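Local atomic coordinates of CRISPR system CMR subunit Cmr7 1 (Sulfolobus solfataricus, PDB entry 2X5Q), a protein that belongs to the crRNA-containing CMR ribonucleoprotein complex of a CRISPR system, an adaptive immunity that protects the cell against viruses, plasmids and other mobile genetic elements. Residues V12-T17 with N26-G31; S46-K51 with N168-E173; L57-Y62 with F120-K125; V72-P77 with Y189-L194; Y107-K112 with E183-Y188. All coordinates share one frame; numbering follows the deposited sequence.

Contact 1. Residues V12-T17 with N26-G31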
# COMPACT_ATOMS: atom_id res chain seq x y z
N VAL A 12 0.37 6.16 17.03
CA VAL A 12 0.41 4.74 16.69
C VAL A 12 -0.95 4.37 16.11
O VAL A 12 -1.97 4.82 16.60
CB VAL A 12 0.78 3.84 17.91
CG1 VAL A 12 -0.25 3.98 19.03
CG2 VAL A 12 0.91 2.38 17.49
N PHE A 13 -0.95 3.58 15.05
CA PHE A 13 -2.19 3.00 14.48
C PHE A 13 -2.62 1.82 15.31
O PHE A 13 -1.90 0.81 15.40
CB PHE A 13 -1.95 2.57 13.03
CG PHE A 13 -3.16 1.98 12.34
CD1 PHE A 13 -4.23 2.79 11.96
CD2 PHE A 13 -3.21 0.63 12.02
CE1 PHE A 13 -5.33 2.24 11.27
CE2 PHE A 13 -4.31 0.07 11.32
CZ PHE A 13 -5.35 0.87 10.96
N LEU A 14 -3.81 1.94 15.89
CA LEU A 14 -4.39 0.86 16.66
C LEU A 14 -5.45 0.22 15.77
O LEU A 14 -6.52 0.81 15.58
CB LEU A 14 -4.99 1.42 17.96
CG LEU A 14 -5.57 0.53 19.06
CD1 LEU A 14 -5.80 1.37 20.32
CD2 LEU A 14 -6.86 -0.13 18.66
N PRO A 15 -5.16 -0.96 15.20
CA PRO A 15 -6.20 -1.69 14.47
C PRO A 15 -7.35 -2.08 15.37
O PRO A 15 -7.13 -2.60 16.47
CB PRO A 15 -5.49 -2.96 13.96
CG PRO A 15 -4.04 -2.69 14.09
CD PRO A 15 -3.88 -1.69 15.21
N ILE A 16 -8.58 -1.84 14.92
CA ILE A 16 -9.76 -2.28 15.67
C ILE A 16 -10.28 -3.58 15.05
O ILE A 16 -10.89 -3.57 13.96
CB ILE A 16 -10.84 -1.18 15.67
CG1 ILE A 16 -10.26 0.13 16.24
CG2 ILE A 16 -12.08 -1.61 16.47
CD1 ILE A 16 -9.84 0.05 17.68
N THR A 17 -10.01 -4.70 15.72
CA THR A 17 -10.46 -6.02 15.27
C THR A 17 -11.23 -6.71 16.37
O THR A 17 -11.25 -6.22 17.49
CB THR A 17 -9.28 -6.95 14.93
OG1 THR A 17 -8.66 -7.38 16.15
CG2 THR A 17 -8.24 -6.27 14.05
N ASN A 26 -2.35 1.01 30.71
CA ASN A 26 -2.28 1.73 29.43
C ASN A 26 -1.74 0.97 28.22
O ASN A 26 -1.14 1.57 27.33
CB ASN A 26 -1.61 3.13 29.58
CG ASN A 26 -0.09 3.07 29.82
OD1 ASN A 26 0.42 2.19 30.51
ND2 ASN A 26 0.63 4.04 29.25
N GLN A 27 -1.99 -0.34 28.16
CA GLN A 27 -1.57 -1.15 27.02
C GLN A 27 -2.72 -1.90 26.37
O GLN A 27 -3.63 -2.39 27.03
CB GLN A 27 -0.51 -2.16 27.45
CG GLN A 27 0.84 -1.55 27.74
CD GLN A 27 1.81 -2.58 28.29
OE1 GLN A 27 1.80 -3.74 27.87
NE2 GLN A 27 2.66 -2.16 29.21
N ILE A 28 -2.64 -2.02 25.05
CA ILE A 28 -3.64 -2.74 24.29
C ILE A 28 -2.93 -3.85 23.53
O ILE A 28 -2.03 -3.58 22.73
CB ILE A 28 -4.35 -1.80 23.33
CG1 ILE A 28 -5.09 -0.72 24.13
CG2 ILE A 28 -5.33 -2.57 22.42
CD1 ILE A 28 -5.35 0.52 23.36
N LYS A 29 -3.32 -5.09 23.81
CA LYS A 29 -2.85 -6.24 23.04
C LYS A 29 -3.62 -6.27 21.72
O LYS A 29 -4.85 -6.36 21.71
CB LYS A 29 -3.08 -7.53 23.83
CG LYS A 29 -2.76 -8.81 23.06
CD LYS A 29 -2.59 -10.00 24.01
CE LYS A 29 -2.50 -11.32 23.24
NZ LYS A 29 -2.19 -12.49 24.12
N ILE A 30 -2.90 -6.16 20.60
CA ILE A 30 -3.53 -6.25 19.29
C ILE A 30 -3.63 -7.71 18.87
O ILE A 30 -4.64 -8.15 18.31
CB ILE A 30 -2.76 -5.45 18.24
CG1 ILE A 30 -2.61 -4.01 18.70
CG2 ILE A 30 -3.51 -5.46 16.89
CD1 ILE A 30 -1.86 -3.18 17.70
N GLY A 31 -2.57 -8.46 19.15
CA GLY A 31 -2.61 -9.90 19.00
C GLY A 31 -1.42 -10.49 19.73
O GLY A 31 -0.78 -9.80 20.53
O HOH W 1 -6.06 -8.61 16.10
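Leu14 and Pro15, on the strand 11-15 of the central mixed sheet, face Ile28 and Ile30, at strand 27-29 of the four-stranded antiparallel sheet. The two backbones come nearest at Pro15 and Ile30, whose CA atoms are 7.2 Å apart. Pro15 and Ile30 cross at about a right angle, with Pro15 CD 3.5 Å from Ile30 CD1. A second branch closes the same patch, Ile30 CG2 lying 4.0 Å from Pro15 CG. The fully extended CG1-CD1 arm of Ile30 (chi2 -180°) is what carries its CD1 to the proline ring. This is sheet-against-sheet packing, covered further by Ile162 of helix 148-162, which touches both Leu14 and Ile28. The Leu14 and Ile28 ends also meet roughly at a right angle, although their modelled separation is doubtful. Beyond the apolar patch, one water bridges the segments: it accepts from Thr17 OG1 at 2.9 Å and donates to Ile30 O at 2.7 Å. Thr17 OG1 also bonds with Ser19 N.

Contact 2. Residues S46-K51 with N168-E173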
# COMPACT_ATOMS: atom_id res chain seq x y z
N SER A 46 -7.27 10.58 16.49
CA SER A 46 -8.64 10.08 16.61
C SER A 46 -9.26 10.61 17.89
O SER A 46 -8.61 10.65 18.94
CB SER A 46 -8.67 8.56 16.59
OG SER A 46 -8.13 8.05 15.38
N GLN A 47 -10.53 11.01 17.80
CA GLN A 47 -11.19 11.76 18.86
C GLN A 47 -12.62 11.26 19.09
O GLN A 47 -13.28 10.83 18.15
CB GLN A 47 -11.22 13.26 18.50
CG GLN A 47 -9.84 13.95 18.57
CD GLN A 47 -9.74 15.21 17.72
OE1 GLN A 47 -10.62 16.08 17.78
NE2 GLN A 47 -8.67 15.33 16.92
N ILE A 48 -13.07 11.27 20.33
CA ILE A 48 -14.48 11.09 20.63
C ILE A 48 -15.06 12.37 21.23
O ILE A 48 -14.35 13.14 21.90
CB ILE A 48 -14.79 9.83 21.51
CG1 ILE A 48 -14.42 10.02 22.97
CG2 ILE A 48 -14.07 8.59 20.97
CD1 ILE A 48 -15.17 9.08 23.88
N ASP A 49 -16.34 12.61 20.97
CA ASP A 49 -17.03 13.76 21.55
C ASP A 49 -18.51 13.43 21.59
O ASP A 49 -18.87 12.27 21.38
CB ASP A 49 -16.73 15.04 20.76
CG ASP A 49 -17.18 14.99 19.31
OD1 ASP A 49 -18.05 14.17 18.94
OD2 ASP A 49 -16.65 15.79 18.52
N ASP A 50 -19.37 14.43 21.84
CA ASP A 50 -20.81 14.19 21.92
C ASP A 50 -21.47 13.75 20.60
O ASP A 50 -22.64 13.39 20.60
CB ASP A 50 -21.58 15.37 22.58
CG ASP A 50 -21.47 16.69 21.80
OD1 ASP A 50 -20.77 16.76 20.78
OD2 ASP A 50 -22.07 17.69 22.26
N LYS A 51 -20.72 13.76 19.49
CA LYS A 51 -21.24 13.33 18.18
C LYS A 51 -20.72 11.96 17.74
O LYS A 51 -21.14 11.45 16.69
CB LYS A 51 -20.90 14.36 17.11
CG LYS A 51 -21.19 15.81 17.48
CD LYS A 51 -22.67 16.03 17.78
CE LYS A 51 -22.92 17.47 18.21
NZ LYS A 51 -24.17 17.58 19.00
N ASN A 168 -16.58 9.25 30.24
CA ASN A 168 -17.29 9.37 31.51
C ASN A 168 -18.19 10.60 31.55
O ASN A 168 -19.14 10.64 32.34
CB ASN A 168 -16.32 9.42 32.70
CG ASN A 168 -15.59 8.10 32.94
OD1 ASN A 168 -16.06 7.03 32.56
ND2 ASN A 168 -14.43 8.17 33.60
N SER A 169 -17.89 11.61 30.72
CA SER A 169 -18.72 12.81 30.62
C SER A 169 -19.96 12.59 29.75
O SER A 169 -20.92 13.35 29.84
CB SER A 169 -17.89 14.02 30.11
OG SER A 169 -17.75 14.06 28.70
N LEU A 170 -19.96 11.55 28.91
CA LEU A 170 -21.08 11.30 28.00
C LEU A 170 -22.31 10.73 28.72
O LEU A 170 -22.19 9.93 29.63
CB LEU A 170 -20.66 10.32 26.89
CG LEU A 170 -19.48 10.74 26.01
CD1 LEU A 170 -19.29 9.74 24.89
CD2 LEU A 170 -19.66 12.16 25.44
N ASN A 171 -23.49 11.15 28.27
CA ASN A 171 -24.73 10.55 28.74
C ASN A 171 -24.98 9.25 27.98
O ASN A 171 -24.17 8.87 27.13
CB ASN A 171 -25.90 11.54 28.61
CG ASN A 171 -26.33 11.79 27.17
OD1 ASN A 171 -26.10 10.97 26.29
ND2 ASN A 171 -26.97 12.94 26.94
N LYS A 172 -26.10 8.59 28.26
CA LYS A 172 -26.35 7.25 27.75
C LYS A 172 -26.52 7.24 26.23
O LYS A 172 -25.93 6.41 25.53
CB LYS A 172 -27.59 6.64 28.43
CG LYS A 172 -27.71 5.13 28.20
CD LYS A 172 -29.00 4.55 28.75
CE LYS A 172 -29.08 3.05 28.48
NZ LYS A 172 -28.43 2.70 27.18
N GLU A 173 -27.32 8.18 25.73
CA GLU A 173 -27.50 8.38 24.28
C GLU A 173 -26.18 8.59 23.54
O GLU A 173 -25.98 8.07 22.43
CB GLU A 173 -28.42 9.58 24.04
CG GLU A 173 -28.62 9.95 22.57
CD GLU A 173 -29.64 11.04 22.38
OE1 GLU A 173 -29.83 11.87 23.30
OE2 GLU A 173 -30.28 11.07 21.31
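The peptide group joining Asp49 and Asp50 has Leu170 CD2 against it, with the methyl 4.1 Å from Asp49 O and 4.2 Å from Asp50 CA. Asp49's CB leaves the backbone away from Leu170, and its carboxylate, the other flat group, is used by its own turn and by His54. Lys51 N meets Asp49 OD1 at 2.8 Å from above the carboxylate plane, 39° out of it, with an N-H...acceptor angle of 152°. Bonding to the amide two residues on makes this an Asx turn. His54 NE2 and, weakly, Gly52 N also bond this oxygen, which probably helps hold the carboxylate where strand 47-49 ends. Leu170 keeps its CG beside the backbone N and anti to the carbonyl carbon (chi1 -58°), which sends its two methyls toward the strand. While CD2 covers the peptide, CD1 lies 4.3 Å from Ile48 CD1. The contact is small, 109 Å² in all, and made by van der Waals contact alone. Leu170 sits in the short link between helices 164-169 and 172-185, just before Asn171, the N-cap residue whose OD1 bonds Gln174 N; Ile48 meanwhile packs on Leu178 of the second helix and Leu53 of strand 52-60.

Contact 3. Residues L57-Y62 with F120-K125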
# COMPACT_ATOMS: atom_id res chain seq x y z
N LEU A 57 -8.48 6.11 10.57
CA LEU A 57 -7.61 5.82 9.43
C LEU A 57 -7.99 4.51 8.75
O LEU A 57 -8.12 3.48 9.40
CB LEU A 57 -6.14 5.80 9.87
CG LEU A 57 -5.12 5.64 8.74
CD1 LEU A 57 -5.11 6.87 7.85
CD2 LEU A 57 -3.75 5.37 9.36
N VAL A 58 -8.16 4.57 7.43
CA VAL A 58 -8.46 3.40 6.62
C VAL A 58 -7.19 3.06 5.86
O VAL A 58 -6.75 3.81 5.00
CB VAL A 58 -9.60 3.67 5.61
CG1 VAL A 58 -9.97 2.38 4.81
CG2 VAL A 58 -10.81 4.24 6.34
N LEU A 59 -6.58 1.94 6.22
CA LEU A 59 -5.34 1.53 5.58
C LEU A 59 -5.65 0.58 4.45
O LEU A 59 -5.85 -0.61 4.68
CB LEU A 59 -4.44 0.87 6.62
CG LEU A 59 -2.94 1.03 6.43
CD1 LEU A 59 -2.59 2.51 6.52
CD2 LEU A 59 -2.21 0.19 7.49
N THR A 60 -5.70 1.09 3.22
CA THR A 60 -6.02 0.25 2.05
C THR A 60 -4.75 -0.49 1.56
O THR A 60 -3.65 -0.07 1.84
CB THR A 60 -6.70 1.07 0.90
OG1 THR A 60 -5.80 2.06 0.40
CG2 THR A 60 -7.96 1.78 1.40
N GLY A 61 -4.92 -1.58 0.82
CA GLY A 61 -3.78 -2.41 0.41
C GLY A 61 -3.16 -3.22 1.55
O GLY A 61 -2.04 -3.73 1.39
N TYR A 62 -3.89 -3.35 2.65
CA TYR A 62 -3.48 -4.08 3.86
C TYR A 62 -4.59 -4.97 4.41
O TYR A 62 -5.77 -4.64 4.31
CB TYR A 62 -3.04 -3.11 4.97
CG TYR A 62 -1.68 -2.56 4.75
CD1 TYR A 62 -0.55 -3.24 5.22
CD2 TYR A 62 -1.49 -1.37 4.02
CE1 TYR A 62 0.71 -2.75 5.00
CE2 TYR A 62 -0.22 -0.87 3.79
CZ TYR A 62 0.88 -1.57 4.29
OH TYR A 62 2.15 -1.09 4.07
N PHE A 120 3.35 8.74 12.40
CA PHE A 120 2.68 7.60 13.01
C PHE A 120 3.33 6.28 12.63
O PHE A 120 3.98 6.17 11.58
CB PHE A 120 1.18 7.58 12.69
CG PHE A 120 0.84 7.17 11.28
CD1 PHE A 120 0.29 5.92 11.02
CD2 PHE A 120 1.02 8.05 10.22
CE1 PHE A 120 -0.03 5.56 9.73
CE2 PHE A 120 0.69 7.69 8.95
CZ PHE A 120 0.17 6.43 8.69
N SER A 121 3.16 5.29 13.50
CA SER A 121 3.72 3.95 13.27
C SER A 121 2.62 2.88 13.15
O SER A 121 1.60 2.96 13.83
CB SER A 121 4.68 3.59 14.40
OG SER A 121 5.81 4.45 14.38
N LEU A 122 2.87 1.89 12.29
CA LEU A 122 1.98 0.75 12.04
C LEU A 122 2.66 -0.53 12.49
O LEU A 122 3.85 -0.67 12.25
CB LEU A 122 1.75 0.59 10.53
CG LEU A 122 1.33 1.83 9.76
CD1 LEU A 122 1.52 1.61 8.28
CD2 LEU A 122 -0.12 2.20 10.11
N PRO A 123 1.91 -1.47 13.10
CA PRO A 123 2.42 -2.82 13.40
C PRO A 123 2.38 -3.76 12.18
O PRO A 123 1.29 -4.19 11.79
CB PRO A 123 1.47 -3.30 14.49
CG PRO A 123 0.18 -2.60 14.22
CD PRO A 123 0.50 -1.31 13.52
N ILE A 124 3.55 -4.07 11.61
CA ILE A 124 3.63 -4.89 10.37
C ILE A 124 4.39 -6.22 10.52
O ILE A 124 5.19 -6.38 11.44
CB ILE A 124 4.30 -4.13 9.24
CG1 ILE A 124 5.70 -3.66 9.67
CG2 ILE A 124 3.42 -2.96 8.82
CD1 ILE A 124 6.69 -3.50 8.51
N LYS A 125 4.13 -7.14 9.60
CA LYS A 125 4.93 -8.37 9.45
C LYS A 125 4.14 -9.41 8.68
O LYS A 125 3.64 -9.12 7.59
CB LYS A 125 5.39 -8.95 10.79
CG LYS A 125 6.02 -10.34 10.70
CD LYS A 125 7.01 -10.58 11.83
CE LYS A 125 7.45 -12.03 11.89
NZ LYS A 125 8.76 -12.14 12.61
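Leu57 and Leu59 are matched in register with Phe120 and Leu122, and the CA pairs stand 11.0 Å and 9.8 Å apart. Such gaps are too wide for backbone pairing, so the strands 52-60 and 117-123 meet through their side chains. Leu57 and Phe120 approach from opposite directions, with Leu57 CD2 3.7 Å from Phe120 CE1 and 4.1 Å from Phe120 CZ. Phe120 holds its CG between the backbone N and the carbonyl carbon (chi1 74°), from where the ring reaches across to Leu57. Leu59 and Leu122 meet tip to tip: Leu59 CD2 is 3.9 Å from Leu122 CD2. That same Leu59 methyl also lies over one face of the Tyr62 ring, 3.8 Å above its plane and offset toward the rim. Phe75 of the second subunit packs on both Tyr62 and Leu122. Within the chain, Phe13 touches Leu57 and Leu122 from strand 11-15, which pairs with 117-123. Two strands of one mixed sheet meeting through a buried apolar layer, not through backbone bonds, are consistent with a sheet that branches or curls.

Contact 4. Residues V72-P77 with Y189-L194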
# COMPACT_ATOMS: atom_id res chain seq x y z
N VAL A 72 -0.50 -6.87 7.16
CA VAL A 72 0.18 -7.49 6.03
C VAL A 72 -0.18 -6.77 4.73
O VAL A 72 -1.36 -6.66 4.39
CB VAL A 72 -0.21 -8.97 5.89
CG1 VAL A 72 0.47 -9.58 4.65
CG2 VAL A 72 0.18 -9.74 7.17
N PRO A 73 0.84 -6.31 3.99
CA PRO A 73 0.53 -5.65 2.72
C PRO A 73 0.11 -6.71 1.70
O PRO A 73 0.84 -7.67 1.48
CB PRO A 73 1.85 -4.97 2.35
CG PRO A 73 2.90 -5.83 2.97
CD PRO A 73 2.29 -6.35 4.26
N THR A 74 -1.07 -6.54 1.12
CA THR A 74 -1.65 -7.53 0.22
C THR A 74 -1.61 -7.12 -1.24
O THR A 74 -1.84 -7.95 -2.14
CB THR A 74 -3.08 -7.83 0.62
OG1 THR A 74 -3.90 -6.68 0.36
CG2 THR A 74 -3.14 -8.17 2.12
N PHE A 75 -1.32 -5.84 -1.50
CA PHE A 75 -1.25 -5.32 -2.86
C PHE A 75 -2.57 -5.48 -3.61
O PHE A 75 -2.60 -5.67 -4.83
CB PHE A 75 -0.06 -5.94 -3.60
CG PHE A 75 1.24 -5.53 -3.02
CD1 PHE A 75 1.88 -4.37 -3.47
CD2 PHE A 75 1.82 -6.24 -1.98
CE1 PHE A 75 3.08 -3.96 -2.90
CE2 PHE A 75 3.01 -5.84 -1.42
CZ PHE A 75 3.65 -4.69 -1.88
N ASP A 76 -3.66 -5.38 -2.84
CA ASP A 76 -5.03 -5.41 -3.36
C ASP A 76 -5.69 -4.17 -2.75
O ASP A 76 -5.95 -4.15 -1.55
CB ASP A 76 -5.74 -6.69 -2.91
CG ASP A 76 -7.16 -6.81 -3.46
OD1 ASP A 76 -7.81 -5.78 -3.76
OD2 ASP A 76 -7.63 -7.96 -3.58
N PRO A 77 -5.95 -3.13 -3.57
CA PRO A 77 -6.49 -1.88 -3.02
C PRO A 77 -7.89 -1.98 -2.42
O PRO A 77 -8.31 -1.08 -1.68
CB PRO A 77 -6.51 -0.94 -4.24
CG PRO A 77 -6.53 -1.82 -5.41
CD PRO A 77 -5.77 -3.06 -5.03
N TYR A 189 -10.35 -6.50 6.66
CA TYR A 189 -9.97 -7.72 5.95
C TYR A 189 -8.89 -8.41 6.75
O TYR A 189 -7.90 -7.79 7.14
CB TYR A 189 -9.49 -7.39 4.53
CG TYR A 189 -10.63 -7.08 3.59
CD1 TYR A 189 -11.08 -8.03 2.69
CD2 TYR A 189 -11.28 -5.85 3.63
CE1 TYR A 189 -12.15 -7.76 1.84
CE2 TYR A 189 -12.34 -5.57 2.78
CZ TYR A 189 -12.76 -6.53 1.89
OH TYR A 189 -13.81 -6.28 1.07
N SER A 190 -9.11 -9.68 7.07
CA SER A 190 -8.10 -10.47 7.76
C SER A 190 -7.56 -11.51 6.80
O SER A 190 -8.29 -12.00 5.93
CB SER A 190 -8.64 -11.12 9.03
OG SER A 190 -9.41 -12.24 8.75
N ILE A 191 -6.29 -11.83 6.96
CA ILE A 191 -5.61 -12.76 6.09
C ILE A 191 -5.22 -13.98 6.92
O ILE A 191 -4.80 -13.85 8.07
CB ILE A 191 -4.40 -12.10 5.39
CG1 ILE A 191 -3.72 -13.07 4.43
CG2 ILE A 191 -3.41 -11.52 6.41
CD1 ILE A 191 -2.81 -12.36 3.43
N LYS A 192 -5.39 -15.15 6.32
CA LYS A 192 -5.13 -16.42 6.99
C LYS A 192 -4.53 -17.41 6.00
O LYS A 192 -4.85 -17.38 4.81
CB LYS A 192 -6.44 -16.98 7.57
CG LYS A 192 -6.28 -18.34 8.22
CD LYS A 192 -7.58 -18.92 8.71
CE LYS A 192 -7.36 -20.36 9.19
NZ LYS A 192 -6.34 -20.40 10.31
N SER A 193 -3.66 -18.30 6.49
CA SER A 193 -3.11 -19.36 5.66
C SER A 193 -4.09 -20.54 5.64
O SER A 193 -4.66 -20.90 6.66
CB SER A 193 -1.74 -19.81 6.16
OG SER A 193 -1.82 -20.21 7.51
N LEU A 194 -4.27 -21.11 4.46
CA LEU A 194 -5.21 -22.21 4.26
C LEU A 194 -4.65 -23.58 4.65
O LEU A 194 -5.42 -24.53 4.89
CB LEU A 194 -5.64 -22.25 2.79
CG LEU A 194 -6.46 -21.04 2.34
CD1 LEU A 194 -6.46 -20.90 0.84
CD2 LEU A 194 -7.88 -21.17 2.86
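Ile191 lays its CG2 methyl against Val72, equally near two of its carbons: Ile191 CG2 is 4.1 Å from both Val72 CB and Val72 CG2. The two side chains cross at about a right angle. In Ile191, CG1 is anti to the backbone N (chi1 -177°), which puts CG2 between the N and the carbonyl carbon, where it meets the valine. Its longer arm reaches Thr74, with Ile191 CD1 4.4 Å from Thr74 CG2, a looser approach. Thr74 thus offers its methyl to the isoleucine, while its OG1 is engaged with Asp79 OD2 and accepts a weak bond from Asp76 N at 3.5 Å. Ile191 is buried further by Ala63, Leu136 and Thr141, and Thr74 also packs on Lys105 of the second subunit. The geometry is that of two antiparallel strand pairs, 62-65 with 70-73 and 139-144 with 188-193, packed here through apolar side chains, with a backbone bond between Tyr189 and Ile64 linking them at one end.

Contact 5. Residues Y107-K112 with E183-Y188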
# COMPACT_ATOMS: atom_id res chain seq x y z
N TYR A 107 -5.85 8.65 4.38
CA TYR A 107 -7.22 8.20 4.17
C TYR A 107 -7.97 8.16 5.51
O TYR A 107 -8.15 7.10 6.13
CB TYR A 107 -7.24 6.85 3.47
CG TYR A 107 -8.60 6.37 2.99
CD1 TYR A 107 -9.74 7.15 3.10
CD2 TYR A 107 -8.72 5.13 2.36
CE1 TYR A 107 -10.95 6.71 2.65
CE2 TYR A 107 -9.94 4.68 1.91
CZ TYR A 107 -11.05 5.46 2.07
OH TYR A 107 -12.27 5.04 1.62
N ILE A 108 -8.42 9.34 5.94
CA ILE A 108 -9.05 9.52 7.24
C ILE A 108 -10.55 9.73 7.01
O ILE A 108 -10.93 10.57 6.20
CB ILE A 108 -8.43 10.73 8.00
CG1 ILE A 108 -6.94 10.49 8.32
CG2 ILE A 108 -9.21 11.05 9.27
CD1 ILE A 108 -6.19 11.76 8.85
N ILE A 109 -11.40 8.96 7.69
CA ILE A 109 -12.85 9.17 7.60
C ILE A 109 -13.43 9.73 8.91
O ILE A 109 -12.77 9.70 9.95
CB ILE A 109 -13.61 7.89 7.17
CG1 ILE A 109 -13.29 6.73 8.10
CG2 ILE A 109 -13.23 7.53 5.74
CD1 ILE A 109 -14.28 5.60 8.00
N ARG A 110 -14.66 10.25 8.82
CA ARG A 110 -15.31 10.94 9.93
C ARG A 110 -14.38 12.07 10.39
O ARG A 110 -14.07 12.17 11.57
CB ARG A 110 -15.61 10.00 11.09
CG ARG A 110 -16.36 8.72 10.73
CD ARG A 110 -17.79 9.00 10.41
NE ARG A 110 -18.55 7.78 10.13
CZ ARG A 110 -19.47 7.22 10.92
NH1 ARG A 110 -19.78 7.73 12.11
NH2 ARG A 110 -20.09 6.12 10.50
N LYS A 111 -13.92 12.88 9.44
CA LYS A 111 -12.87 13.87 9.73
C LYS A 111 -13.35 14.97 10.68
O LYS A 111 -14.45 15.48 10.51
CB LYS A 111 -12.32 14.51 8.45
CG LYS A 111 -11.19 13.77 7.80
CD LYS A 111 -10.54 14.60 6.66
CE LYS A 111 -9.41 15.53 7.17
NZ LYS A 111 -8.47 16.03 6.07
N LYS A 112 -12.53 15.30 11.67
CA LYS A 112 -12.82 16.39 12.60
C LYS A 112 -11.53 17.11 12.96
O LYS A 112 -10.64 16.52 13.56
CB LYS A 112 -13.46 15.87 13.89
CG LYS A 112 -13.80 16.99 14.91
CD LYS A 112 -13.80 16.48 16.35
CE LYS A 112 -14.04 17.61 17.35
NZ LYS A 112 -12.96 18.65 17.29
N GLU A 183 -19.58 -0.24 15.77
CA GLU A 183 -20.15 -1.36 15.04
C GLU A 183 -20.29 -1.07 13.54
O GLU A 183 -20.03 -1.95 12.72
CB GLU A 183 -21.49 -1.78 15.66
CG GLU A 183 -22.11 -3.03 15.04
CD GLU A 183 -21.13 -4.20 14.89
OE1 GLU A 183 -20.14 -4.29 15.66
OE2 GLU A 183 -21.37 -5.03 14.00
N GLU A 184 -20.67 0.16 13.19
CA GLU A 184 -20.79 0.60 11.79
C GLU A 184 -19.47 0.61 11.05
O GLU A 184 -19.37 0.14 9.92
CB GLU A 184 -21.35 2.03 11.70
CG GLU A 184 -22.84 2.15 11.87
CD GLU A 184 -23.31 3.60 12.13
OE1 GLU A 184 -22.47 4.55 12.22
OE2 GLU A 184 -24.53 3.79 12.28
N ILE A 185 -18.47 1.21 11.67
CA ILE A 185 -17.23 1.57 10.98
C ILE A 185 -16.24 0.44 10.80
O ILE A 185 -15.68 0.29 9.73
CB ILE A 185 -16.50 2.72 11.73
CG1 ILE A 185 -17.34 4.00 11.68
CG2 ILE A 185 -15.12 3.00 11.13
CD1 ILE A 185 -16.94 4.97 12.77
N PHE A 186 -15.98 -0.33 11.85
CA PHE A 186 -14.75 -1.13 11.90
C PHE A 186 -14.88 -2.52 11.30
O PHE A 186 -14.61 -3.54 11.95
CB PHE A 186 -14.20 -1.16 13.33
CG PHE A 186 -13.65 0.16 13.75
CD1 PHE A 186 -12.49 0.65 13.20
CD2 PHE A 186 -14.34 0.95 14.66
CE1 PHE A 186 -11.98 1.88 13.57
CE2 PHE A 186 -13.83 2.18 15.04
CZ PHE A 186 -12.66 2.64 14.49
N ASN A 187 -15.28 -2.55 10.04
CA ASN A 187 -15.09 -3.71 9.19
C ASN A 187 -13.63 -3.72 8.72
O ASN A 187 -12.98 -2.67 8.65
CB ASN A 187 -15.99 -3.65 7.98
CG ASN A 187 -17.43 -3.40 8.33
OD1 ASN A 187 -17.94 -3.94 9.31
ND2 ASN A 187 -18.10 -2.59 7.52
N TYR A 188 -13.12 -4.90 8.41
CA TYR A 188 -11.73 -5.06 8.02
C TYR A 188 -11.53 -6.38 7.27
O TYR A 188 -12.42 -7.23 7.21
CB TYR A 188 -10.79 -4.99 9.23
CG TYR A 188 -11.03 -6.06 10.29
CD1 TYR A 188 -10.24 -7.19 10.35
CD2 TYR A 188 -12.05 -5.94 11.23
CE1 TYR A 188 -10.45 -8.19 11.32
CE2 TYR A 188 -12.26 -6.91 12.21
CZ TYR A 188 -11.46 -8.03 12.24
OH TYR A 188 -11.68 -9.01 13.18
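Arg110 bends at chi2 (-73°), and the rest of its chain carries the guanidinium across to Ile185, while Glu184 stays extended beyond CG and brings its carboxylate to the guanidinium rim. Ile185 CD1 lies 3.8 Å above the guanidinium plane, over its centre, and Ile185 CG1 comes within 3.7 Å of Arg110 NH2 on that face. Glu184 OE1 approaches at the edge, in the guanidinium plane. The hydrogen bond within this salt bridge, Arg110 NH2 to Glu184 OE1, is straight (174°) but long and weak at 3.3 Å. The two planes are turned 55° against each other, and a single N-O pair carries the bridge. Arg110 NH1 has a second, long and weak ionic partner in Asp181. Ile185 on one face and Glu184 at the edge probably limit the rotation of the guanidinium. Ile109 and Ile185 also slide past each other in opposite directions, with Ile109 CD1 4.2 Å from Ile185 CG2. That CG2 lies over one face of the Phe186 ring, 3.9 Å above its centre. Phe186 is the centre of an inverse gamma turn, in which Asn187 N bonds Ile185 O at 2.9 Å. The contact joins strand 108-109, which pairs with 52-60, to the end of helix 172-185, where the chain turns off toward strand 188-193.

From the N terminus, contact 1 closes first, a short loop complete before any other contact opens. Contact 2 then opens at strand 47-49 and closes only at the link between helices 164-169 and 172-185; the loop of contact 3 lies wholly within it. Contacts 4 and 5 open inside that span but close after it, so each crosses both contact 2 and contact 3, and contact 5 lies within contact 4. Contacts 1, 2, 3 and 5 all reach the central mixed sheet, joining it to the four-stranded sheet and the helices and, in contact 3, two of its own strands to each other. Contact 4 ties the two strand pairs together; contacts 3 and 4, and contact 5 through Tyr107, also touch the second subunit.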